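Local atomic coordinates of DUF1214 domain-containing protein (Burkholderia cenocepacia, PDB entry 6ANS), a protein that is of unknown function and belongs to the DUF1214 family, with two regions of its chain matching that family's sequence signature. Residues 287-292 and 378-383. Numbering follows the deposited sequence.
Sequences ADEALV and TRVVKL
D288 and K382 close one end of an antiparallel strand pair with a salt bridge, K382 NZ lying 2.6 Å from D288 OD2 and meeting it from above the carboxylate plane. The lysine bends at chi2 (-77°) and then runs straight, which brings its ammonium back to the aspartate. Beside the bridge, L383 N donates to D288 O from well above the carbonyl plane, at 2.7 Å. Inward from there E289 and K382 form a non-hydrogen-bonded pair whose side chains diverge; A290 and V381 exchange two backbone hydrogen bonds, V292 and R379 two more, and between them L291 and V380 form a second non-hydrogen-bonded pair. On the face carrying A290, V292, V381 and R379, the CG2 methyls of the two valines meet at 3.9 Å, while A290 CB reaches L383 CD1 at 4.2 Å. R379, with CG lying between the backbone N and the carbonyl carbon (chi1 69°), runs alongside V292; one guanidinium face lies over V292 CB, offset toward the rim, and R379 NH1 is 3.5 Å from V292 CG1. A water donates to V292 O and weakly accepts from the same NH1. On the other face L291 CD1 packs on V380 CG2 at 3.7 Å. Strand 338-343 pairs with the far side of 289-295, leaving 377-382 outermost in this mixed sheet within the chain; T378 OG1 is hydrogen-bonded to N257 O. Backbone bonds thus join the strands, A290, V292, V381 and L383 cluster near L386 of the C-terminal helix, and charged groups flank both ends.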
loop_
_atom_site.group_PDB
_atom_site.type_symbol
_atom_site.label_atom_id
_atom_site.label_comp_id
_atom_site.label_asym_id
_atom_site.label_seq_id
_atom_site.Cartn_x
_atom_site.Cartn_y
_atom_site.Cartn_z
ATOM N N ALA A 287 -23.838 12.983 22.337
ATOM C CA ALA A 287 -22.770 13.975 22.429
ATOM C C ALA A 287 -22.513 14.403 23.869
ATOM O O ALA A 287 -21.366 14.690 24.231
ATOM C CB ALA A 287 -23.111 15.191 21.566
ATOM N N ASP A 288 -23.548 14.420 24.710
ATOM C CA ASP A 288 -23.420 14.857 26.094
ATOM C C ASP A 288 -23.110 13.714 27.053
ATOM O O ASP A 288 -23.123 13.927 28.271
ATOM C CB ASP A 288 -24.699 15.566 26.559
ATOM C CG ASP A 288 -25.931 14.663 26.519
ATOM O OD1 ASP A 288 -25.821 13.492 26.105
ATOM O OD2 ASP A 288 -27.014 15.119 26.945
ATOM N N GLU A 289 -22.835 12.518 26.540
ATOM C CA GLU A 289 -22.580 11.354 27.373
ATOM C C GLU A 289 -21.122 10.923 27.299
ATOM O O GLU A 289 -20.420 11.169 26.312
ATOM C CB GLU A 289 -23.476 10.186 26.966
ATOM C CG GLU A 289 -24.953 10.436 27.227
ATOM C CD GLU A 289 -25.816 9.290 26.760
ATOM O OE1 GLU A 289 -25.480 8.695 25.716
ATOM O OE2 GLU A 289 -26.816 8.973 27.440
ATOM N N ALA A 290 -20.678 10.263 28.362
ATOM C CA ALA A 290 -19.348 9.693 28.421
ATOM C C ALA A 290 -19.445 8.281 28.969
ATOM O O ALA A 290 -20.310 7.977 29.797
ATOM C CB ALA A 290 -18.408 10.542 29.292
ATOM N N LEU A 291 -18.553 7.419 28.493
ATOM C CA LEU A 291 -18.419 6.063 29.003
ATOM C C LEU A 291 -17.207 6.021 29.922
ATOM O O LEU A 291 -16.080 6.266 29.478
ATOM C CB LEU A 291 -18.262 5.059 27.861
ATOM C CG LEU A 291 -18.225 3.598 28.323
ATOM C CD1 LEU A 291 -19.580 3.158 28.884
ATOM C CD2 LEU A 291 -17.775 2.686 27.212
ATOM N N VAL A 292 -17.437 5.699 31.192
ATOM C CA VAL A 292 -16.381 5.644 32.194
ATOM C C VAL A 292 -15.982 4.190 32.383
ATOM O O VAL A 292 -16.791 3.373 32.838
ATOM C CB VAL A 292 -16.837 6.258 33.525
ATOM C CG1 VAL A 292 -15.680 6.250 34.532
ATOM C CG2 VAL A 292 -17.387 7.668 33.304
ATOM N N THR A 378 -17.802 -0.586 33.570
ATOM C CA THR A 378 -18.168 0.589 32.798
ATOM C C THR A 378 -19.437 1.200 33.374
ATOM O O THR A 378 -20.239 0.521 34.020
ATOM C CB THR A 378 -18.418 0.255 31.321
ATOM O OG1 THR A 378 -19.621 -0.516 31.216
ATOM C CG2 THR A 378 -17.249 -0.543 30.730
ATOM N N ARG A 379 -19.618 2.496 33.118
ATOM C CA ARG A 379 -20.894 3.153 33.366
ATOM C C ARG A 379 -20.983 4.382 32.471
ATOM O O ARG A 379 -19.963 4.956 32.079
ATOM C CB ARG A 379 -21.074 3.524 34.842
ATOM C CG ARG A 379 -20.179 4.626 35.342
ATOM C CD ARG A 379 -20.264 4.747 36.864
ATOM N NE ARG A 379 -19.631 5.974 37.345
ATOM C CZ ARG A 379 -18.323 6.105 37.544
ATOM N NH1 ARG A 379 -17.514 5.082 37.296
ATOM N NH2 ARG A 379 -17.826 7.260 37.982
ATOM N N VAL A 380 -22.210 4.728 32.089
ATOM C CA VAL A 380 -22.485 5.902 31.267
ATOM C C VAL A 380 -22.936 7.053 32.155
ATOM O O VAL A 380 -23.836 6.891 32.987
ATOM C CB VAL A 380 -23.544 5.598 30.194
ATOM C CG1 VAL A 380 -23.867 6.869 29.413
ATOM C CG2 VAL A 380 -23.048 4.500 29.258
ATOM N N VAL A 381 -22.307 8.216 31.987
ATOM C CA VAL A 381 -22.675 9.424 32.716
ATOM C C VAL A 381 -22.763 10.584 31.731
ATOM O O VAL A 381 -22.410 10.465 30.557
ATOM C CB VAL A 381 -21.684 9.759 33.847
ATOM C CG1 VAL A 381 -21.519 8.569 34.788
ATOM C CG2 VAL A 381 -20.348 10.181 33.255
ATOM N N LYS A 382 -23.254 11.716 32.227
ATOM C CA LYS A 382 -23.225 12.946 31.451
ATOM C C LYS A 382 -21.809 13.517 31.463
ATOM O O LYS A 382 -21.178 13.608 32.523
ATOM C CB LYS A 382 -24.210 13.962 32.030
ATOM C CG LYS A 382 -25.676 13.592 31.854
ATOM C CD LYS A 382 -26.138 13.848 30.438
ATOM C CE LYS A 382 -27.587 13.433 30.238
ATOM N NZ LYS A 382 -28.049 13.760 28.859
ATOM N N LEU A 383 -21.304 13.889 30.279
ATOM C CA LEU A 383 -19.951 14.434 30.188
ATOM C C LEU A 383 -19.795 15.691 31.031
ATOM O O LEU A 383 -18.699 15.972 31.531
ATOM C CB LEU A 383 -19.616 14.752 28.730
ATOM C CG LEU A 383 -18.252 15.369 28.407
ATOM C CD1 LEU A 383 -17.110 14.542 28.958
ATOM C CD2 LEU A 383 -18.107 15.587 26.898
HETATM O O HOH W 1 -16.779 2.680 35.564
#